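Local coordinates for protein amicyanin (Paracoccus versutus, PDB 1ID2) that transfers electrons as a small type I blue copper protein of the plastocyanin/azurin family, carrying a single copper ion in a beta-barrel fold, at residues D2-T7 against I81-A86; K10-A15 against D76-I81; A21-I26 against Y45-E50. All coordinates share one frame; numbering follows the deposited sequence.

Interaction 1 of 3, residues D2-T7 against I81-A86; sequences DKITVT and ITFNEA
Residues 2-7 run antiparallel to residues 81-86, their end-to-end directions 151° apart, and form the pairing of the N-terminal edge strand with strand 77-83 in the cupredoxin beta barrel. Thr5 and Thr82 make a hydrogen-bonded pair: Thr5 N donates a hydrogen bond to Thr82 O at 2.7 Å, and Thr82 N returns a bond to Thr5 O at 2.9 Å, both donors lying in the plane of the accepting carbonyl. Ile4 and Phe83 follow as a non-hydrogen-bonded pair, and Asn84 N closes the strand end on Lys3 O at 3.0 Å.

The two faces of this sheet differ sharply. On the buried face Ile4 lies alongside Phe83, pointing the same way, with its CG2 branch 3.7 Å from ring atom CD2 of Phe83. The first torsion of Ile4 (chi1 63°) puts CG2 beside the backbone N, where it meets this ring, and Ile4 CB meets Ile81 CG2 at 3.7 Å. That same Ile81 methyl lies over one face of the Phe83 ring, offset toward the rim, while Val103 and Val105 of strand 100-105 also touch Phe83.

The face bearing Thr5 and Thr82 is polar. Thr82 OG1 is hydrogen-bonded to Thr43 OG1 of strand 43-48, the other neighbour of strand 77-83 in the sheet. Beyond the last backbone bond, the aliphatic part of Lys3 crosses Glu85 obliquely, their charged ends not in contact. Asn84 crosses Thr5 at about a right angle, and its ND2 donates a nearly straight bond (169°) to Thr5 OG1 at 2.9 Å, with the oxygen in the amide plane.

Interaction 2 of 3, residues K10-A15 against D76-I81; sequences KPVAAA and DQAYAI
The last part of the N-terminal edge strand, just before the chain turns into a 3-10 segment at Ala14, pairs antiparallel with the beginning of strand 77-83 in the cupredoxin barrel. The touching parts run in directions 131° apart. Val12 and Ala78 form the hydrogen-bonded pair. Ala78 N donates to Val12 O at 2.8 Å, the straighter bond of the two, and Val12 N answers to Ala78 O at 3.1 Å, with a more bent N-H...O angle of 140°. A third bond runs from Ala14 N to Asp76 O at 3.0 Å and ties the first residue of the 3-10 segment to the residue preceding the strand. All three donors stand about 30° above the planes of the carbonyls they meet, rather than on the lone pairs of the oxygens.

Small side chains meet across the pairing. Val12 CG2, in the crowded position between backbone N and carbonyl carbon, reaches Ala78 CB at 4.1 Å on the face these two residues share. Ala14 CB rests against Asp76 O at 3.2 Å. Away from that face, Pro11 lies beside the Gln77 chain, which is extended beyond CG; Pro11 CB comes to 3.9 Å from Gln77 OE1, an oxygen held by Thr74 N in the preceding loop. Pro11 N lies at the edge of the Tyr79 ring, near its plane, with ring atom CD2 at 4.3 Å.

Strand 77-83 is an inner strand, with 4-13 along one border and 43-48 along the other. Val47 of strand 43-48 touches both Ala14 and Ala78, Val17 from a loop also packs on Ala78, and Met73 meets Tyr79.

Interaction 3 of 3, residues A21-I26 against Y45-E50; sequences AVVVGI and YWVNGE
Five backbone hydrogen bonds join residues 22-26 to residues 45-49 in a parallel pairing within the cupredoxin barrel; the axes of the two short strand segments approach to 4.5 Å at 29°. Tyr45 N donates to Val22 O in an almost straight bond (175°), Val24 N to Tyr45 O at 2.7 Å, Val47 N to Val24 O and Ile26 N to Val47 O. Gly49 N extends the series to Ile26 O at 2.9 Å.

Apolar contacts divide between two faces. On one, Val23 CG1 and Val47 CG2 press together at 3.5 Å, tighter than usual for carbon atoms. On the other, buried face Val24 and Trp46 point the same way, Val24 CB 3.5 Å from indole atom CD1 of Trp46; Ile26 crosses Trp46 obliquely, its CD1 4.1 Å from Trp46 CB. In the loop leading into the first strand, Ala21 CB meets Tyr45 CD1 at 3.8 Å.

At the strand end the side-chain interactions are polar. Asn48, with CG anti to the backbone N (chi1 -174°), accepts Glu50 N on OD1 at 3.1 Å, an Asx turn, while its ND2 binds Met52 O and Met73 O. Glu50 OE1 makes a salt bridge with Lys28 NZ; OE2 is hydrogen-bonded to NE2 of the copper ligand His54 and probably helps orient that imidazole.

Strand 43-48 is bordered on its other side by strand 77-83, whereas Gly25 is hydrogen-bonded through its backbone to Leu32 beyond strand 22-27, and Tyr91 meets the Trp46 ring edge-to-face.

How the interactions relate
Interactions 1 and 2 are successive parts of one pairing, strand 4-13 on strand 77-83, with centres about 16 Å apart and Ile81 in common; Val6 CG1 near Tyr79 OH (3.7 Å) bridges them. Interaction 3 lies farther across the same sheet, its centre about 8 Å from that of interaction 2, to which Tyr79 N and Trp46 O join it by a probable hydrogen bond of 2.8 Å. Trp46 also links it to interaction 1, CZ3 lying 3.9 Å from Ile81 CG1. Interaction 3 comes nearest the copper, which His54, Cys93, His96 and Met99 hold: the Ile26 side chain is about 6 Å from the ion, against about 12 Å for Tyr79 and 14 Å for Ile81.

Interaction 1 of 3, residues D2-T7 against I81-A86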
loop_
_atom_site.group_PDB
_atom_site.type_symbol
_atom_site.label_atom_id
_atom_site.label_comp_id
_atom_site.label_asym_id
_atom_site.label_seq_id
_atom_site.Cartn_x
_atom_site.Cartn_y
_atom_site.Cartn_z
ATOM N N ASP A 2 -12.198 10.337 -0.150
ATOM C CA ASP A 2 -11.310 9.324 0.407
ATOM C C ASP A 2 -10.351 9.972 1.425
ATOM O O ASP A 2 -9.975 11.150 1.302
ATOM C CB ASP A 2 -10.496 8.647 -0.728
ATOM C CG ASP A 2 -11.129 7.330 -1.246
ATOM O OD1 ASP A 2 -11.902 7.372 -2.232
ATOM O OD2 ASP A 2 -10.737 6.237 -0.771
ATOM N N LYS A 3 -9.985 9.197 2.439
ATOM C CA LYS A 3 -8.871 9.502 3.326
ATOM C C LYS A 3 -7.497 9.472 2.628
ATOM O O LYS A 3 -6.478 9.687 3.271
ATOM C CB LYS A 3 -8.853 8.484 4.463
ATOM C CG LYS A 3 -9.640 8.889 5.676
ATOM C CD LYS A 3 -11.128 8.758 5.440
ATOM C CE LYS A 3 -11.872 8.792 6.776
ATOM N NZ LYS A 3 -11.322 7.835 7.799
ATOM N N ILE A 4 -7.463 9.058 1.365
ATOM C CA ILE A 4 -6.211 8.797 0.664
ATOM C C ILE A 4 -6.194 9.438 -0.723
ATOM O O ILE A 4 -7.232 9.815 -1.265
ATOM C CB ILE A 4 -5.953 7.274 0.504
ATOM C CG1 ILE A 4 -7.048 6.641 -0.350
ATOM C CG2 ILE A 4 -5.884 6.608 1.864
ATOM C CD1 ILE A 4 -6.737 5.210 -0.799
ATOM N N THR A 5 -4.998 9.573 -1.282
ATOM C CA THR A 5 -4.832 10.022 -2.659
ATOM C C THR A 5 -3.962 9.019 -3.400
ATOM O O THR A 5 -2.880 8.619 -2.932
ATOM C CB THR A 5 -4.166 11.440 -2.732
ATOM O OG1 THR A 5 -4.967 12.388 -2.017
ATOM C CG2 THR A 5 -4.035 11.913 -4.172
ATOM N N VAL A 6 -4.480 8.555 -4.527
ATOM C CA VAL A 6 -3.733 7.644 -5.363
ATOM C C VAL A 6 -3.254 8.327 -6.638
ATOM O O VAL A 6 -4.055 8.641 -7.532
ATOM C CB VAL A 6 -4.534 6.369 -5.651
ATOM C CG1 VAL A 6 -3.715 5.412 -6.481
ATOM C CG2 VAL A 6 -4.914 5.726 -4.320
ATOM N N THR A 7 -2.141 9.008 -6.401
ATOM C CA THR A 7 -0.972 8.977 -7.259
ATOM C C THR A 7 -1.243 8.347 -8.638
ATOM O O THR A 7 -1.801 8.989 -9.540
ATOM C CB THR A 7 0.137 8.204 -6.500
ATOM O OG1 THR A 7 -0.054 8.404 -5.084
ATOM C CG2 THR A 7 1.546 8.683 -6.917
ATOM N N ILE A 81 0.439 5.197 -2.172
ATOM C CA ILE A 81 -0.783 5.755 -1.641
ATOM C C ILE A 81 -0.364 6.866 -0.701
ATOM O O ILE A 81 0.500 6.662 0.178
ATOM C CB ILE A 81 -1.629 4.704 -0.848
ATOM C CG1 ILE A 81 -2.031 3.547 -1.751
ATOM C CG2 ILE A 81 -2.897 5.361 -0.320
ATOM C CD1 ILE A 81 -2.897 2.498 -1.076
ATOM N N THR A 82 -0.968 8.038 -0.894
ATOM C CA THR A 82 -0.790 9.169 0.002
ATOM C C THR A 82 -1.928 9.213 1.021
ATOM O O THR A 82 -3.095 9.227 0.648
ATOM C CB THR A 82 -0.751 10.461 -0.803
ATOM O OG1 THR A 82 0.344 10.390 -1.725
ATOM C CG2 THR A 82 -0.589 11.668 0.108
ATOM N N PHE A 83 -1.570 9.267 2.303
ATOM C CA PHE A 83 -2.541 9.203 3.390
ATOM C C PHE A 83 -2.736 10.593 3.949
ATOM O O PHE A 83 -1.834 11.160 4.552
ATOM C CB PHE A 83 -2.059 8.266 4.507
ATOM C CG PHE A 83 -2.194 6.815 4.170
ATOM C CD1 PHE A 83 -1.190 6.150 3.485
ATOM C CD2 PHE A 83 -3.352 6.124 4.480
ATOM C CE1 PHE A 83 -1.356 4.822 3.110
ATOM C CE2 PHE A 83 -3.521 4.791 4.113
ATOM C CZ PHE A 83 -2.531 4.144 3.428
ATOM N N ASN A 84 -3.928 11.134 3.755
ATOM C CA ASN A 84 -4.175 12.529 4.064
ATOM C C ASN A 84 -4.673 12.716 5.470
ATOM O O ASN A 84 -4.415 13.748 6.079
ATOM C CB ASN A 84 -5.181 13.110 3.086
ATOM C CG ASN A 84 -4.712 13.013 1.669
ATOM O OD1 ASN A 84 -3.585 13.395 1.343
ATOM N ND2 ASN A 84 -5.547 12.455 0.818
ATOM N N GLU A 85 -5.369 11.717 6.000
ATOM C CA GLU A 85 -5.953 11.845 7.324
ATOM C C GLU A 85 -5.316 10.935 8.376
ATOM O O GLU A 85 -5.078 9.756 8.113
ATOM C CB GLU A 85 -7.451 11.569 7.247
ATOM C CG GLU A 85 -8.288 12.736 6.773
ATOM C CD GLU A 85 -9.746 12.562 7.141
ATOM O OE1 GLU A 85 -10.058 12.514 8.355
ATOM O OE2 GLU A 85 -10.570 12.404 6.216
ATOM N N ALA A 86 -5.142 11.474 9.588
ATOM C CA ALA A 86 -4.759 10.719 10.794
ATOM C C ALA A 86 -5.678 9.524 11.087
ATOM O O ALA A 86 -6.885 9.632 10.912
ATOM C CB ALA A 86 -4.743 11.659 11.990
#

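Interaction 2 of 3, residues K10-A15 against D76-I81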
loop_
_atom_site.group_PDB
_atom_site.type_symbol
_atom_site.label_atom_id
_atom_site.label_comp_id
_atom_site.label_asym_id
_atom_site.label_seq_id
_atom_site.Cartn_x
_atom_site.Cartn_y
_atom_site.Cartn_z
ATOM N N LYS A 10 -1.858 2.956 -11.901
ATOM C CA LYS A 10 -0.936 1.931 -12.407
ATOM C C LYS A 10 0.233 1.734 -11.420
ATOM O O LYS A 10 0.747 2.711 -10.853
ATOM C CB LYS A 10 -0.413 2.376 -13.777
ATOM C CG LYS A 10 0.491 1.396 -14.501
ATOM C CD LYS A 10 0.908 1.982 -15.841
ATOM C CE LYS A 10 2.125 1.286 -16.421
ATOM N NZ LYS A 10 2.641 2.025 -17.608
ATOM N N PRO A 11 0.692 0.473 -11.226
ATOM C CA PRO A 11 2.032 0.228 -10.650
ATOM C C PRO A 11 3.166 0.900 -11.438
ATOM O O PRO A 11 3.131 0.945 -12.674
ATOM C CB PRO A 11 2.165 -1.308 -10.669
ATOM C CG PRO A 11 0.754 -1.798 -10.666
ATOM C CD PRO A 11 -0.003 -0.793 -11.521
ATOM N N VAL A 12 4.124 1.481 -10.713
ATOM C CA VAL A 12 5.338 2.022 -11.316
ATOM C C VAL A 12 6.508 1.068 -11.117
ATOM O O VAL A 12 6.378 0.039 -10.463
ATOM C CB VAL A 12 5.725 3.421 -10.750
ATOM C CG1 VAL A 12 4.580 4.380 -10.919
ATOM C CG2 VAL A 12 6.151 3.334 -9.308
ATOM N N ALA A 13 7.586 1.306 -11.847
ATOM C CA ALA A 13 8.744 0.449 -11.732
ATOM C C ALA A 13 9.405 0.817 -10.425
ATOM O O ALA A 13 9.363 1.988 -10.028
ATOM C CB ALA A 13 9.678 0.695 -12.899
ATOM N N ALA A 14 10.024 -0.159 -9.761
ATOM C CA ALA A 14 10.682 0.099 -8.476
ATOM C C ALA A 14 11.810 1.110 -8.661
ATOM O O ALA A 14 12.056 1.951 -7.788
ATOM C CB ALA A 14 11.213 -1.211 -7.850
ATOM N N ALA A 15 12.362 1.141 -9.871
ATOM C CA ALA A 15 13.345 2.147 -10.248
ATOM C C ALA A 15 12.802 3.571 -10.199
ATOM O O ALA A 15 13.589 4.500 -10.108
ATOM C CB ALA A 15 13.878 1.850 -11.623
ATOM N N ASP A 76 9.196 -6.505 -8.724
ATOM C CA ASP A 76 9.775 -5.156 -8.697
ATOM C C ASP A 76 8.945 -4.062 -9.322
ATOM O O ASP A 76 9.483 -3.079 -9.834
ATOM C CB ASP A 76 11.179 -5.136 -9.302
ATOM C CG ASP A 76 12.119 -6.052 -8.579
ATOM O OD1 ASP A 76 12.698 -6.904 -9.285
ATOM O OD2 ASP A 76 12.202 -5.977 -7.318
ATOM N N GLN A 77 7.633 -4.183 -9.208
ATOM C CA GLN A 77 6.801 -3.017 -9.352
ATOM C C GLN A 77 6.540 -2.447 -7.983
ATOM O O GLN A 77 6.865 -3.063 -6.956
ATOM C CB GLN A 77 5.522 -3.388 -10.082
ATOM C CG GLN A 77 5.846 -3.793 -11.484
ATOM C CD GLN A 77 4.630 -3.973 -12.342
ATOM O OE1 GLN A 77 3.668 -4.639 -11.956
ATOM N NE2 GLN A 77 4.691 -3.443 -13.550
ATOM N N ALA A 78 6.168 -1.180 -7.975
ATOM C CA ALA A 78 5.926 -0.489 -6.740
ATOM C C ALA A 78 4.546 0.185 -6.828
ATOM O O ALA A 78 3.953 0.252 -7.904
ATOM C CB ALA A 78 7.038 0.515 -6.505
ATOM N N TYR A 79 3.993 0.589 -5.689
ATOM C CA TYR A 79 2.674 1.213 -5.663
ATOM C C TYR A 79 2.590 2.207 -4.512
ATOM O O TYR A 79 3.149 1.965 -3.441
ATOM C CB TYR A 79 1.600 0.134 -5.529
ATOM C CG TYR A 79 0.189 0.616 -5.766
ATOM C CD1 TYR A 79 -0.634 0.917 -4.691
ATOM C CD2 TYR A 79 -0.342 0.705 -7.053
ATOM C CE1 TYR A 79 -1.936 1.283 -4.870
ATOM C CE2 TYR A 79 -1.669 1.078 -7.242
ATOM C CZ TYR A 79 -2.456 1.355 -6.132
ATOM O OH TYR A 79 -3.783 1.682 -6.238
ATOM N N ALA A 80 1.988 3.367 -4.779
ATOM C CA ALA A 80 2.000 4.485 -3.840
ATOM C C ALA A 80 0.599 4.904 -3.453
ATOM O O ALA A 80 -0.297 4.986 -4.297
ATOM C CB ALA A 80 2.730 5.673 -4.442
ATOM N N ILE A 81 0.439 5.197 -2.172
ATOM C CA ILE A 81 -0.783 5.755 -1.641
ATOM C C ILE A 81 -0.364 6.866 -0.701
ATOM O O ILE A 81 0.500 6.662 0.178
ATOM C CB ILE A 81 -1.629 4.704 -0.848
ATOM C CG1 ILE A 81 -2.031 3.547 -1.751
ATOM C CG2 ILE A 81 -2.897 5.361 -0.320
ATOM C CD1 ILE A 81 -2.897 2.498 -1.076
#

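Interaction 3 of 3, residues A21-I26 against Y45-E50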
loop_
_atom_site.group_PDB
_atom_site.type_symbol
_atom_site.label_atom_id
_atom_site.label_comp_id
_atom_site.label_asym_id
_atom_site.label_seq_id
_atom_site.Cartn_x
_atom_site.Cartn_y
_atom_site.Cartn_z
ATOM N N ALA A 21 11.791 7.659 0.280
ATOM C CA ALA A 21 10.457 7.139 0.529
ATOM C C ALA A 21 10.405 6.153 1.717
ATOM O O ALA A 21 11.419 5.553 2.082
ATOM C CB ALA A 21 9.948 6.478 -0.746
ATOM N N VAL A 22 9.240 6.034 2.359
ATOM C CA VAL A 22 8.979 4.880 3.220
ATOM C C VAL A 22 8.433 3.771 2.356
ATOM O O VAL A 22 7.558 4.017 1.529
ATOM C CB VAL A 22 7.971 5.171 4.340
ATOM C CG1 VAL A 22 8.595 6.091 5.343
ATOM C CG2 VAL A 22 6.710 5.759 3.782
ATOM N N VAL A 23 9.139 2.644 2.360
ATOM C CA VAL A 23 8.857 1.562 1.432
ATOM C C VAL A 23 8.504 0.315 2.241
ATOM O O VAL A 23 9.167 -0.002 3.230
ATOM C CB VAL A 23 10.085 1.279 0.490
ATOM C CG1 VAL A 23 9.763 0.146 -0.485
ATOM C CG2 VAL A 23 10.431 2.511 -0.297
ATOM N N VAL A 24 7.369 -0.296 1.916
ATOM C CA VAL A 24 7.026 -1.559 2.508
ATOM C C VAL A 24 7.303 -2.603 1.453
ATOM O O VAL A 24 6.732 -2.561 0.363
ATOM C CB VAL A 24 5.548 -1.617 2.954
ATOM C CG1 VAL A 24 5.187 -3.047 3.389
ATOM C CG2 VAL A 24 5.320 -0.646 4.121
ATOM N N GLY A 25 8.265 -3.477 1.749
ATOM C CA GLY A 25 8.610 -4.551 0.835
ATOM C C GLY A 25 7.693 -5.741 0.965
ATOM O O GLY A 25 7.065 -5.955 2.013
ATOM N N ILE A 26 7.564 -6.480 -0.127
ATOM C CA ILE A 26 6.745 -7.676 -0.135
ATOM C C ILE A 26 7.577 -8.879 -0.579
ATOM O O ILE A 26 8.011 -8.943 -1.730
ATOM C CB ILE A 26 5.517 -7.512 -1.079
ATOM C CG1 ILE A 26 4.805 -6.169 -0.815
ATOM C CG2 ILE A 26 4.554 -8.664 -0.851
ATOM C CD1 ILE A 26 3.824 -5.741 -1.903
ATOM N N TYR A 45 5.112 3.646 -0.161
ATOM C CA TYR A 45 5.248 2.798 -1.336
ATOM C C TYR A 45 5.365 1.352 -0.905
ATOM O O TYR A 45 5.902 1.058 0.160
ATOM C CB TYR A 45 6.497 3.179 -2.136
ATOM C CG TYR A 45 6.410 4.528 -2.827
ATOM C CD1 TYR A 45 6.525 5.716 -2.107
ATOM C CD2 TYR A 45 6.286 4.612 -4.201
ATOM C CE1 TYR A 45 6.504 6.945 -2.747
ATOM C CE2 TYR A 45 6.300 5.836 -4.851
ATOM C CZ TYR A 45 6.402 6.992 -4.125
ATOM O OH TYR A 45 6.408 8.200 -4.787
ATOM N N TRP A 46 4.750 0.472 -1.683
ATOM C CA TRP A 46 4.901 -0.963 -1.525
ATOM C C TRP A 46 5.675 -1.404 -2.737
ATOM O O TRP A 46 5.495 -0.836 -3.802
ATOM C CB TRP A 46 3.540 -1.659 -1.523
ATOM C CG TRP A 46 2.803 -1.507 -0.240
ATOM C CD1 TRP A 46 2.819 -2.362 0.820
ATOM C CD2 TRP A 46 1.973 -0.395 0.142
ATOM N NE1 TRP A 46 2.071 -1.846 1.843
ATOM C CE2 TRP A 46 1.547 -0.648 1.457
ATOM C CE3 TRP A 46 1.549 0.769 -0.509
ATOM C CZ2 TRP A 46 0.706 0.250 2.139
ATOM C CZ3 TRP A 46 0.720 1.648 0.170
ATOM C CH2 TRP A 46 0.306 1.382 1.477
ATOM N N VAL A 47 6.620 -2.317 -2.547
ATOM C CA VAL A 47 7.409 -2.858 -3.662
ATOM C C VAL A 47 7.398 -4.384 -3.579
ATOM O O VAL A 47 7.770 -4.981 -2.571
ATOM C CB VAL A 47 8.893 -2.371 -3.621
ATOM C CG1 VAL A 47 9.678 -2.987 -4.769
ATOM C CG2 VAL A 47 8.960 -0.849 -3.702
ATOM N N ASN A 48 6.905 -5.015 -4.631
ATOM C CA ASN A 48 6.824 -6.451 -4.692
ATOM C C ASN A 48 8.155 -7.043 -5.156
ATOM O O ASN A 48 8.642 -6.711 -6.245
ATOM C CB ASN A 48 5.704 -6.874 -5.659
ATOM C CG ASN A 48 5.476 -8.382 -5.649
ATOM O OD1 ASN A 48 5.973 -9.067 -4.780
ATOM N ND2 ASN A 48 4.721 -8.891 -6.619
ATOM N N GLY A 49 8.740 -7.890 -4.325
ATOM C CA GLY A 49 10.009 -8.482 -4.662
ATOM C C GLY A 49 9.894 -9.799 -5.403
ATOM O O GLY A 49 10.900 -10.306 -5.875
ATOM N N GLU A 50 8.701 -10.377 -5.501
ATOM C CA GLU A 50 8.588 -11.733 -6.028
ATOM C C GLU A 50 7.677 -11.828 -7.233
ATOM O O GLU A 50 6.912 -10.901 -7.513
ATOM C CB GLU A 50 8.127 -12.707 -4.929
ATOM C CG GLU A 50 6.924 -12.262 -4.100
ATOM C CD GLU A 50 6.632 -13.205 -2.930
ATOM O OE1 GLU A 50 7.555 -13.897 -2.461
ATOM O OE2 GLU A 50 5.483 -13.217 -2.441
#